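Local coordinates for protein protoporphyrinogen oxidase (Exiguobacterium sibiricum, PDB 3LOV) that probably catalyses the FAD-dependent, oxygen-consuming oxidation of coproporphyrinogen III to coproporphyrin III in heme b biosynthesis, at residues Y21-A26 against T456-I461; P169-I174 against A186-F191; E250-T255 against G274-D279; I260-G265 against L294-L299. All blocks are in the same frame, centred on the assembly; numbering follows the deposited sequence.

Contact 1: residues Y21-A26 against T456-I461; sequences YYAERA and TMIESI
Ile458 carries the whole of this helix-to-helix contact from its side, meeting Tyr22, Ala23 and Ala26 with two of its methyl groups. Its CG2 comes in over the backbone, 3.7 Å from Ala23 CA, and lies almost as close to the carbonyl carbon of Tyr22. The methyl of Ala26, one helical turn after Tyr22, flanks the same branch, with CB 4.0 Å from Ile458 CG2. At the other end of the side chain, Ile458 CD1 reaches the methyl of Ala23. Having CG1 anti to the carbonyl carbon (chi1 -68°) puts CG2 over the backbone of Tyr22 and Ala23 and sends CD1 to the Ala23 methyl. Tyr22 offers only the root of its side chain here; the ring leads away, toward Ile68 and Leu72 of helix 68-75 and Val451 and Lys455 of helix 447-463. With small alanines facing Ile458, the segments' axes run 9.4 Å apart at their closest, at a crossing angle of -27°. Leu282 of strand 280-283 and Phe27 also touch Ile458. The turn into helix 14-26 carries what looks like a GxGxxG pattern, and Thr15 near its start binds FAD, as does Cys450 on helix 447-463; two such helices, side by side over a parallel sheet, belong to a Rossmann-type FAD-binding domain.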
# COMPACT_ATOMS: atom_id res chain seq x y z
N TYR A 21 3.43 -12.63 16.85
CA TYR A 21 4.53 -12.02 17.60
C TYR A 21 3.95 -11.33 18.79
O TYR A 21 4.40 -11.53 19.93
CB TYR A 21 5.31 -11.00 16.74
CG TYR A 21 6.37 -10.24 17.53
CD1 TYR A 21 7.63 -10.78 17.76
CD2 TYR A 21 6.09 -8.98 18.07
CE1 TYR A 21 8.58 -10.09 18.53
CE2 TYR A 21 7.01 -8.31 18.81
CZ TYR A 21 8.26 -8.86 19.03
OH TYR A 21 9.18 -8.18 19.78
N TYR A 22 2.95 -10.49 18.55
CA TYR A 22 2.35 -9.73 19.62
C TYR A 22 1.54 -10.65 20.54
O TYR A 22 1.47 -10.38 21.74
CB TYR A 22 1.45 -8.62 19.10
CG TYR A 22 2.16 -7.51 18.37
CD1 TYR A 22 3.16 -6.79 19.00
CD2 TYR A 22 1.82 -7.17 17.06
CE1 TYR A 22 3.83 -5.76 18.34
CE2 TYR A 22 2.49 -6.14 16.37
CZ TYR A 22 3.51 -5.46 17.02
OH TYR A 22 4.18 -4.45 16.38
N ALA A 23 0.89 -11.68 19.99
CA ALA A 23 0.11 -12.61 20.80
C ALA A 23 1.02 -13.38 21.73
O ALA A 23 0.63 -13.66 22.87
CB ALA A 23 -0.78 -13.62 19.92
N GLU A 24 2.22 -13.76 21.27
CA GLU A 24 3.13 -14.52 22.17
C GLU A 24 3.41 -13.70 23.44
O GLU A 24 3.35 -14.24 24.54
CB GLU A 24 4.42 -14.98 21.47
CG GLU A 24 4.19 -16.16 20.55
CD GLU A 24 5.44 -16.89 20.11
OE1 GLU A 24 6.56 -16.48 20.49
OE2 GLU A 24 5.28 -17.93 19.38
N ARG A 25 3.56 -12.40 23.29
CA ARG A 25 3.90 -11.54 24.41
C ARG A 25 2.69 -11.17 25.24
O ARG A 25 2.78 -11.14 26.45
CB ARG A 25 4.60 -10.28 23.93
CG ARG A 25 6.07 -10.49 23.76
CD ARG A 25 6.58 -9.97 22.44
NE ARG A 25 7.86 -10.59 22.13
CZ ARG A 25 7.98 -11.70 21.41
NH1 ARG A 25 6.92 -12.28 20.89
NH2 ARG A 25 9.18 -12.20 21.18
N ALA A 26 1.56 -10.88 24.61
CA ALA A 26 0.38 -10.45 25.39
C ALA A 26 -0.24 -11.58 26.23
O ALA A 26 -0.88 -11.31 27.25
CB ALA A 26 -0.69 -9.84 24.49
N THR A 456 -3.42 -3.88 17.52
CA THR A 456 -4.67 -3.48 18.17
C THR A 456 -5.65 -4.68 18.31
O THR A 456 -6.34 -4.78 19.31
CB THR A 456 -5.34 -2.31 17.43
OG1 THR A 456 -4.34 -1.32 17.18
CG2 THR A 456 -6.44 -1.68 18.26
N MSE A 457 -5.74 -5.58 17.32
CA MSE A 457 -6.69 -6.69 17.50
C MSE A 457 -6.17 -7.67 18.57
O MSE A 457 -6.94 -8.11 19.41
CB MSE A 457 -7.06 -7.40 16.21
CG MSE A 457 -7.86 -6.55 15.26
SE MSE A 457 -9.58 -6.00 15.97
CE MSE A 457 -9.38 -4.08 16.24
N ILE A 458 -4.89 -7.97 18.58
CA ILE A 458 -4.35 -8.81 19.66
C ILE A 458 -4.65 -8.20 21.04
O ILE A 458 -5.16 -8.90 21.92
CB ILE A 458 -2.81 -9.13 19.47
CG1 ILE A 458 -2.61 -10.04 18.27
CG2 ILE A 458 -2.18 -9.72 20.75
CD1 ILE A 458 -3.54 -11.20 18.18
N GLU A 459 -4.36 -6.91 21.19
CA GLU A 459 -4.64 -6.15 22.41
C GLU A 459 -6.10 -6.28 22.88
O GLU A 459 -6.36 -6.43 24.06
CB GLU A 459 -4.37 -4.64 22.20
CG GLU A 459 -2.89 -4.21 22.24
CD GLU A 459 -2.71 -2.75 21.83
OE1 GLU A 459 -3.71 -2.02 21.61
OE2 GLU A 459 -1.55 -2.32 21.75
N SER A 460 -7.04 -6.17 21.95
CA SER A 460 -8.44 -6.19 22.30
C SER A 460 -8.88 -7.61 22.71
O SER A 460 -9.80 -7.75 23.49
CB SER A 460 -9.30 -5.60 21.19
OG SER A 460 -9.54 -6.55 20.21
N ILE A 461 -8.21 -8.65 22.23
CA ILE A 461 -8.45 -10.00 22.77
C ILE A 461 -7.99 -10.02 24.24
O ILE A 461 -8.64 -10.65 25.07
CB ILE A 461 -7.73 -11.13 22.01
CG1 ILE A 461 -8.16 -11.17 20.55
CG2 ILE A 461 -8.08 -12.47 22.63
CD1 ILE A 461 -7.64 -12.35 19.79

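Contact 2: residues P169-I174 against A186-F191; sequences PLLSGI and ATYPQF
Leu171 lays its CD1 methyl over one face of the Tyr188 ring, 4.1 Å from the centroid of that ring and 26° off its normal, a CH-pi contact. The methyl sits nearer one side of the ring than its middle, 3.8 Å from Tyr188 CE2. Its sister CD2 goes instead to the phenol end and approaches Tyr188 OH at 3.7 Å, so the leucine fork spans the face and the hydroxyl of one residue. The leucine and the tyrosine point at each other across the gap between the segments. Leu171 reaches out from the last turn of helix 160-172, with CD1 anti to CA (chi2 -168°), which carries that methyl outward to the aromatic pair. Phe191 completes the pair: its CE2 edge lies 4.4 Å from Leu171 CD1, close to the ring plane, while one face rests on Tyr188 CB, 3.5 Å above it. Replacing Tyr188 with an alanine would probably open a gap beneath both Leu171 methyls and remove the ring face that CD1 lies on. Farther out, Leu150 of helix 150-158 touches the tyrosine, Tyr153 packs on Phe191, and Met107 meets Leu171. Every direct meeting between the segments is made by carbon or by the phenol oxygen against carbon; helix 160-172 and the start of helix 189-198 are thus joined by dispersion and CH-pi attraction, and the fit depends on shape more than on any directional bond.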
# COMPACT_ATOMS: atom_id res chain seq x y z
N PRO A 169 -2.30 11.71 -10.11
CA PRO A 169 -1.25 10.73 -10.32
C PRO A 169 -0.11 10.79 -9.29
O PRO A 169 0.44 9.76 -8.93
CB PRO A 169 -0.74 11.07 -11.72
CG PRO A 169 -1.25 12.37 -12.06
CD PRO A 169 -2.50 12.57 -11.27
N LEU A 170 0.20 11.99 -8.79
CA LEU A 170 1.22 12.16 -7.72
C LEU A 170 0.81 11.48 -6.43
O LEU A 170 1.51 10.62 -5.90
CB LEU A 170 1.43 13.66 -7.46
CG LEU A 170 2.56 14.04 -6.50
CD1 LEU A 170 3.93 13.63 -7.04
CD2 LEU A 170 2.51 15.57 -6.22
N LEU A 171 -0.35 11.83 -5.92
CA LEU A 171 -0.79 11.31 -4.65
C LEU A 171 -1.21 9.84 -4.71
O LEU A 171 -0.99 9.12 -3.75
CB LEU A 171 -1.90 12.20 -4.04
CG LEU A 171 -1.51 13.66 -3.67
CD1 LEU A 171 -2.65 14.29 -2.81
CD2 LEU A 171 -0.14 13.79 -2.94
N SER A 172 -1.75 9.37 -5.85
CA SER A 172 -2.10 7.97 -5.99
C SER A 172 -0.89 7.08 -6.15
O SER A 172 -0.87 5.95 -5.63
CB SER A 172 -3.07 7.75 -7.17
OG SER A 172 -4.34 8.23 -6.76
N GLY A 173 0.12 7.56 -6.86
CA GLY A 173 1.37 6.80 -7.01
C GLY A 173 1.08 5.41 -7.58
O GLY A 173 0.12 5.26 -8.36
N ILE A 174 1.82 4.41 -7.12
CA ILE A 174 1.66 3.04 -7.62
C ILE A 174 0.26 2.41 -7.30
O ILE A 174 -0.20 1.52 -8.03
CB ILE A 174 2.80 2.12 -7.14
CG1 ILE A 174 2.81 1.99 -5.61
CG2 ILE A 174 4.19 2.65 -7.62
CD1 ILE A 174 3.94 1.08 -5.13
N ALA A 186 -9.07 11.06 6.05
CA ALA A 186 -8.28 9.87 6.30
C ALA A 186 -6.98 9.87 5.54
O ALA A 186 -6.12 9.04 5.82
CB ALA A 186 -9.09 8.58 6.00
N THR A 187 -6.79 10.77 4.58
CA THR A 187 -5.59 10.70 3.74
C THR A 187 -4.72 11.92 3.97
O THR A 187 -3.54 11.79 4.16
CB THR A 187 -5.93 10.60 2.21
OG1 THR A 187 -6.58 11.79 1.80
CG2 THR A 187 -6.83 9.41 1.87
N TYR A 188 -5.30 13.12 3.90
CA TYR A 188 -4.54 14.35 4.05
C TYR A 188 -5.24 15.36 4.99
O TYR A 188 -5.51 16.50 4.59
CB TYR A 188 -4.23 14.94 2.64
CG TYR A 188 -3.32 13.99 1.85
CD1 TYR A 188 -1.93 14.00 2.03
CD2 TYR A 188 -3.85 13.05 0.96
CE1 TYR A 188 -1.10 13.11 1.33
CE2 TYR A 188 -3.03 12.16 0.26
CZ TYR A 188 -1.66 12.20 0.44
OH TYR A 188 -0.84 11.33 -0.26
N PRO A 189 -5.49 14.97 6.27
CA PRO A 189 -6.20 15.85 7.22
C PRO A 189 -5.44 17.16 7.48
O PRO A 189 -6.06 18.18 7.83
CB PRO A 189 -6.27 15.00 8.51
CG PRO A 189 -5.12 14.04 8.41
CD PRO A 189 -4.97 13.74 6.92
N GLN A 190 -4.13 17.14 7.27
CA GLN A 190 -3.30 18.33 7.44
C GLN A 190 -3.63 19.43 6.42
O GLN A 190 -3.49 20.62 6.71
CB GLN A 190 -1.80 17.97 7.42
CG GLN A 190 -1.22 17.45 6.08
CD GLN A 190 -1.35 15.95 5.93
OE1 GLN A 190 -2.28 15.36 6.44
NE2 GLN A 190 -0.40 15.33 5.24
N PHE A 191 -4.09 19.05 5.23
CA PHE A 191 -4.58 20.06 4.27
C PHE A 191 -5.64 20.95 4.90
O PHE A 191 -5.59 22.19 4.79
CB PHE A 191 -5.18 19.45 2.99
CG PHE A 191 -4.18 18.77 2.10
CD1 PHE A 191 -2.81 18.78 2.38
CD2 PHE A 191 -4.61 18.11 0.94
CE1 PHE A 191 -1.89 18.13 1.54
CE2 PHE A 191 -3.71 17.46 0.10
CZ PHE A 191 -2.35 17.46 0.40

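Contact 3: residues E250-T255 against G274-D279; sequences EIRLET and GPEYAD
Glu250, the first residue of 250-255, reaches Glu276 through a water, while Arg252 meets the same glutamate directly. The water donates to both carboxylates, at 3.1 Å from Glu250 OE1 and 2.6 Å from Glu276 OE1; Glu250 was modelled in two conformers, so its half of this bridge is less certain. Two residues on, Arg252 bends at chi2 and chi3 (-113° and -64°), turning its guanidinium across to the other segment. Arg252 NH1 forms a salt bridge with Glu276 OE2 at 2.8 Å, although the hydrogen bond within it is weak and bent. The carboxylate oxygen comes to the guanidinium edge with the two planes 74° apart, and NH1 alone does the pairing. The positive charge probably eases the closeness of two carboxylates. With a glutamine in place of Glu276, Arg252 would probably lose its charge partner here and be held less firmly toward 274-279. Through Arg252, backbone bonds run on to Leu34 and Glu36, the latter an FAD ligand. Beyond the strand, Thr255 OG1 donates to Leu253 O at 2.7 Å, tying the chain back on itself. The bridge links the edge strand of the parallel sheet to the last strand of the 259-278 antiparallel meander, a pairing of elements familiar from FAD domains of the glutathione reductase type.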
# COMPACT_ATOMS: atom_id res chain seq x y z
N GLU A 250 2.56 -22.47 16.50
CA GLU A 250 2.67 -23.51 15.49
C GLU A 250 2.24 -22.97 14.12
O GLU A 250 1.13 -22.51 13.96
CB GLU A 250 1.79 -24.69 15.85
CG GLU A 250 2.13 -25.95 15.04
CD GLU A 250 0.97 -26.92 14.95
OE1 GLU A 250 0.00 -26.78 15.73
OE2 GLU A 250 1.03 -27.83 14.10
N ILE A 251 3.14 -23.02 13.13
CA ILE A 251 2.86 -22.49 11.79
C ILE A 251 2.49 -23.66 10.89
O ILE A 251 3.33 -24.53 10.68
CB ILE A 251 4.10 -21.81 11.12
CG1 ILE A 251 4.75 -20.72 11.99
CG2 ILE A 251 3.73 -21.31 9.73
CD1 ILE A 251 4.24 -19.39 11.83
N ARG A 252 1.29 -23.66 10.31
CA ARG A 252 0.93 -24.72 9.35
C ARG A 252 0.86 -24.15 7.94
O ARG A 252 -0.04 -23.39 7.62
CB ARG A 252 -0.41 -25.38 9.71
CG ARG A 252 -0.60 -25.79 11.20
CD ARG A 252 -0.66 -27.29 11.42
NE ARG A 252 -1.82 -27.92 10.78
CZ ARG A 252 -3.03 -28.03 11.33
NH1 ARG A 252 -3.29 -27.54 12.54
NH2 ARG A 252 -4.01 -28.61 10.64
N LEU A 253 1.80 -24.52 7.10
CA LEU A 253 1.75 -24.09 5.70
C LEU A 253 0.82 -25.02 4.92
O LEU A 253 0.43 -26.08 5.40
CB LEU A 253 3.15 -24.09 5.09
CG LEU A 253 4.20 -23.16 5.67
CD1 LEU A 253 5.56 -23.48 5.00
CD2 LEU A 253 3.81 -21.67 5.53
N GLU A 254 0.48 -24.62 3.71
CA GLU A 254 -0.38 -25.41 2.84
C GLU A 254 -1.63 -25.87 3.59
O GLU A 254 -2.03 -26.99 3.42
CB GLU A 254 0.39 -26.62 2.28
CG GLU A 254 1.61 -26.29 1.45
CD GLU A 254 1.31 -25.82 0.02
OE1 GLU A 254 0.15 -25.67 -0.37
OE2 GLU A 254 2.27 -25.57 -0.74
N THR A 255 -2.22 -25.03 4.43
CA THR A 255 -3.39 -25.40 5.20
C THR A 255 -4.42 -24.30 5.15
O THR A 255 -4.59 -23.55 6.09
CB THR A 255 -3.04 -25.74 6.63
OG1 THR A 255 -1.94 -26.65 6.63
CG2 THR A 255 -4.23 -26.39 7.34
N GLY A 274 -7.99 -32.16 8.52
CA GLY A 274 -8.68 -32.23 9.80
C GLY A 274 -8.84 -30.91 10.53
O GLY A 274 -8.19 -29.91 10.23
N PRO A 275 -9.73 -30.90 11.52
CA PRO A 275 -10.15 -29.65 12.10
C PRO A 275 -9.17 -29.12 13.11
O PRO A 275 -8.41 -29.89 13.69
CB PRO A 275 -11.46 -30.03 12.79
CG PRO A 275 -11.28 -31.49 13.14
CD PRO A 275 -10.47 -32.06 12.03
N GLU A 276 -9.17 -27.80 13.28
CA GLU A 276 -8.48 -27.16 14.41
C GLU A 276 -9.54 -26.58 15.31
O GLU A 276 -10.49 -26.01 14.78
CB GLU A 276 -7.63 -25.97 13.95
CG GLU A 276 -6.24 -26.26 13.62
CD GLU A 276 -5.46 -26.78 14.79
OE1 GLU A 276 -5.30 -26.08 15.81
OE2 GLU A 276 -5.02 -27.92 14.68
N TYR A 277 -9.38 -26.67 16.63
CA TYR A 277 -10.40 -26.11 17.53
C TYR A 277 -9.88 -24.83 18.12
O TYR A 277 -8.72 -24.75 18.53
CB TYR A 277 -10.81 -27.13 18.63
CG TYR A 277 -11.48 -28.38 18.05
CD1 TYR A 277 -12.83 -28.40 17.72
CD2 TYR A 277 -10.76 -29.52 17.81
CE1 TYR A 277 -13.42 -29.54 17.18
CE2 TYR A 277 -11.33 -30.65 17.26
CZ TYR A 277 -12.65 -30.66 16.95
OH TYR A 277 -13.19 -31.81 16.43
N ALA A 278 -10.71 -23.80 18.13
CA ALA A 278 -10.25 -22.48 18.60
C ALA A 278 -11.26 -21.80 19.53
O ALA A 278 -12.47 -22.03 19.42
CB ALA A 278 -9.99 -21.58 17.40
N ASP A 279 -10.74 -20.99 20.45
CA ASP A 279 -11.56 -20.08 21.21
C ASP A 279 -11.53 -18.69 20.57
O ASP A 279 -12.55 -18.02 20.53
CB ASP A 279 -11.06 -20.05 22.63
CG ASP A 279 -11.05 -21.44 23.24
OD1 ASP A 279 -12.11 -21.85 23.75
OD2 ASP A 279 -10.03 -22.14 23.07
O HOH W 1 -2.92 -26.43 16.73

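Contact 4: residues I260-G265 against L294-L299; sequences ISREDG and LPDAHL
Arg262 and Asp296, the two residues with most surface buried here, meet in a salt bridge, the aspartate at the edge of the guanidinium, with Leu294 packing against the strand beside them. Arg262 runs extended from CG to NE (chi2 -165°, chi3 -158°), and this straight reach carries its guanidinium from the strand to the loop 294-299. There Arg262 NH2 donates to Asp296 OD2 at 2.6 Å, with an N-H...O angle of 149°. The aspartate presents the anti lone pair of OD2, the one facing away from its other oxygen, and the carboxylate is nearly coplanar with the guanidinium. A single nitrogen makes the bond, and OD2 stands slightly out of the guanidinium plane. The other terminal nitrogen, NH1, is engaged by the carbonyl of Gln431, and the ring of Tyr432 gives the guanidinium a cation-pi partner, so its rotation is fixed from several sides. Asp296 itself sits in a type I turn running from Leu294 to Ala297, closed by the bond of Ala297 N to Leu294 O at 3.0 Å, and Tyr432 OH is bonded to its backbone N.

Beside the ion pair, Leu294 CD2 meets Ile260 CD1 at 3.8 Å, a slanting methyl-to-methyl touch, and both side chains also pack on Ile435 of strand 435-437. Polar and apolar halves thus share the work: the exposed ion pair, its charges probably screened in part by solvent, probably supplies direction, while the buried leucine and its isoleucine partner add an apolar touch joining the meander to the loop after helix 287-293.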
# COMPACT_ATOMS: atom_id res chain seq x y z
N ILE A 260 -15.82 -22.40 9.06
CA ILE A 260 -15.89 -22.18 10.52
C ILE A 260 -17.25 -22.70 11.04
O ILE A 260 -18.30 -22.33 10.55
CB ILE A 260 -15.72 -20.67 10.86
CG1 ILE A 260 -14.33 -20.16 10.38
CG2 ILE A 260 -15.88 -20.39 12.37
CD1 ILE A 260 -14.09 -18.68 10.64
N SER A 261 -17.24 -23.58 12.04
CA SER A 261 -18.50 -24.09 12.64
C SER A 261 -18.49 -23.94 14.13
O SER A 261 -17.44 -23.92 14.76
CB SER A 261 -18.66 -25.55 12.34
OG SER A 261 -18.48 -25.79 10.96
N ARG A 262 -19.68 -23.91 14.71
CA ARG A 262 -19.79 -23.72 16.13
C ARG A 262 -19.58 -25.05 16.88
O ARG A 262 -20.09 -26.08 16.47
CB ARG A 262 -21.14 -23.09 16.45
CG ARG A 262 -21.32 -21.79 15.65
CD ARG A 262 -22.45 -20.96 16.17
NE ARG A 262 -22.94 -20.03 15.14
CZ ARG A 262 -22.59 -18.75 15.03
NH1 ARG A 262 -21.73 -18.21 15.88
NH2 ARG A 262 -23.12 -18.00 14.06
N GLU A 263 -18.77 -25.00 17.94
CA GLU A 263 -18.58 -26.11 18.89
C GLU A 263 -18.95 -25.58 20.25
O GLU A 263 -18.07 -25.33 21.05
CB GLU A 263 -17.12 -26.55 18.97
CG GLU A 263 -16.67 -27.45 17.89
CD GLU A 263 -17.28 -28.81 17.97
OE1 GLU A 263 -17.96 -29.13 18.97
OE2 GLU A 263 -17.12 -29.55 17.01
N ASP A 264 -20.24 -25.36 20.47
CA ASP A 264 -20.75 -24.95 21.79
C ASP A 264 -19.90 -23.86 22.47
O ASP A 264 -19.40 -24.03 23.60
CB ASP A 264 -20.90 -26.20 22.69
CG ASP A 264 -21.76 -27.31 22.02
OD1 ASP A 264 -22.90 -27.03 21.64
OD2 ASP A 264 -21.29 -28.47 21.86
N GLY A 265 -19.75 -22.71 21.81
CA GLY A 265 -19.00 -21.59 22.39
C GLY A 265 -17.59 -21.48 21.81
O GLY A 265 -17.01 -20.41 21.79
N LEU A 294 -18.05 -16.51 7.08
CA LEU A 294 -18.94 -16.10 8.19
C LEU A 294 -20.36 -15.82 7.70
O LEU A 294 -20.82 -14.69 7.74
CB LEU A 294 -18.37 -14.89 8.94
CG LEU A 294 -16.94 -15.01 9.46
CD1 LEU A 294 -16.41 -13.61 9.91
CD2 LEU A 294 -16.80 -16.08 10.61
N PRO A 295 -21.07 -16.88 7.28
CA PRO A 295 -22.36 -16.71 6.62
C PRO A 295 -23.49 -16.17 7.49
O PRO A 295 -24.43 -15.63 6.93
CB PRO A 295 -22.69 -18.13 6.13
CG PRO A 295 -21.87 -19.02 7.01
CD PRO A 295 -20.62 -18.28 7.24
N ASP A 296 -23.40 -16.30 8.81
CA ASP A 296 -24.39 -15.72 9.72
C ASP A 296 -24.16 -14.26 9.99
O ASP A 296 -24.94 -13.63 10.67
CB ASP A 296 -24.37 -16.45 11.07
CG ASP A 296 -24.63 -17.93 10.93
OD1 ASP A 296 -25.19 -18.32 9.89
OD2 ASP A 296 -24.23 -18.70 11.83
N ALA A 297 -23.06 -13.71 9.48
CA ALA A 297 -22.80 -12.32 9.63
C ALA A 297 -23.24 -11.59 8.36
O ALA A 297 -22.95 -12.02 7.26
CB ALA A 297 -21.36 -12.09 9.93
N HIS A 298 -23.92 -10.46 8.54
CA HIS A 298 -24.38 -9.62 7.43
C HIS A 298 -23.35 -8.52 7.22
O HIS A 298 -23.27 -7.58 8.01
CB HIS A 298 -25.77 -9.03 7.76
CG HIS A 298 -26.35 -8.16 6.68
ND1 HIS A 298 -26.50 -8.59 5.38
CD2 HIS A 298 -26.80 -6.88 6.71
CE1 HIS A 298 -27.03 -7.62 4.65
NE2 HIS A 298 -27.22 -6.57 5.43
N LEU A 299 -22.54 -8.66 6.17
CA LEU A 299 -21.34 -7.85 5.97
C LEU A 299 -21.32 -7.16 4.58
O LEU A 299 -20.39 -7.35 3.79
CB LEU A 299 -20.15 -8.80 6.10
CG LEU A 299 -19.95 -9.48 7.46
CD1 LEU A 299 -18.63 -10.32 7.51
CD2 LEU A 299 -19.96 -8.46 8.56

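From the N terminus, helix 14-26 supplies the first half of contact 1, whose partner arrives only on helix 447-463; this long loop encloses all the others. Contact 2 closes first, a short loop of 11 residues between helix 160-172 and the segment leading into helix 189-198, on the far side of the chain's centre from contact 3. Contacts 3 and 4 come later, and they cross: 250-255, 260-265, 274-279 and 294-299 alternate between them. They also touch, Tyr277 CE1 lying 3.7 Å from Glu263 OE2. Together they anchor the antiparallel meander to the parallel sheet on one hand and to the loop before helix 300-303 on the other, while contact 1 joins the chain's two ends.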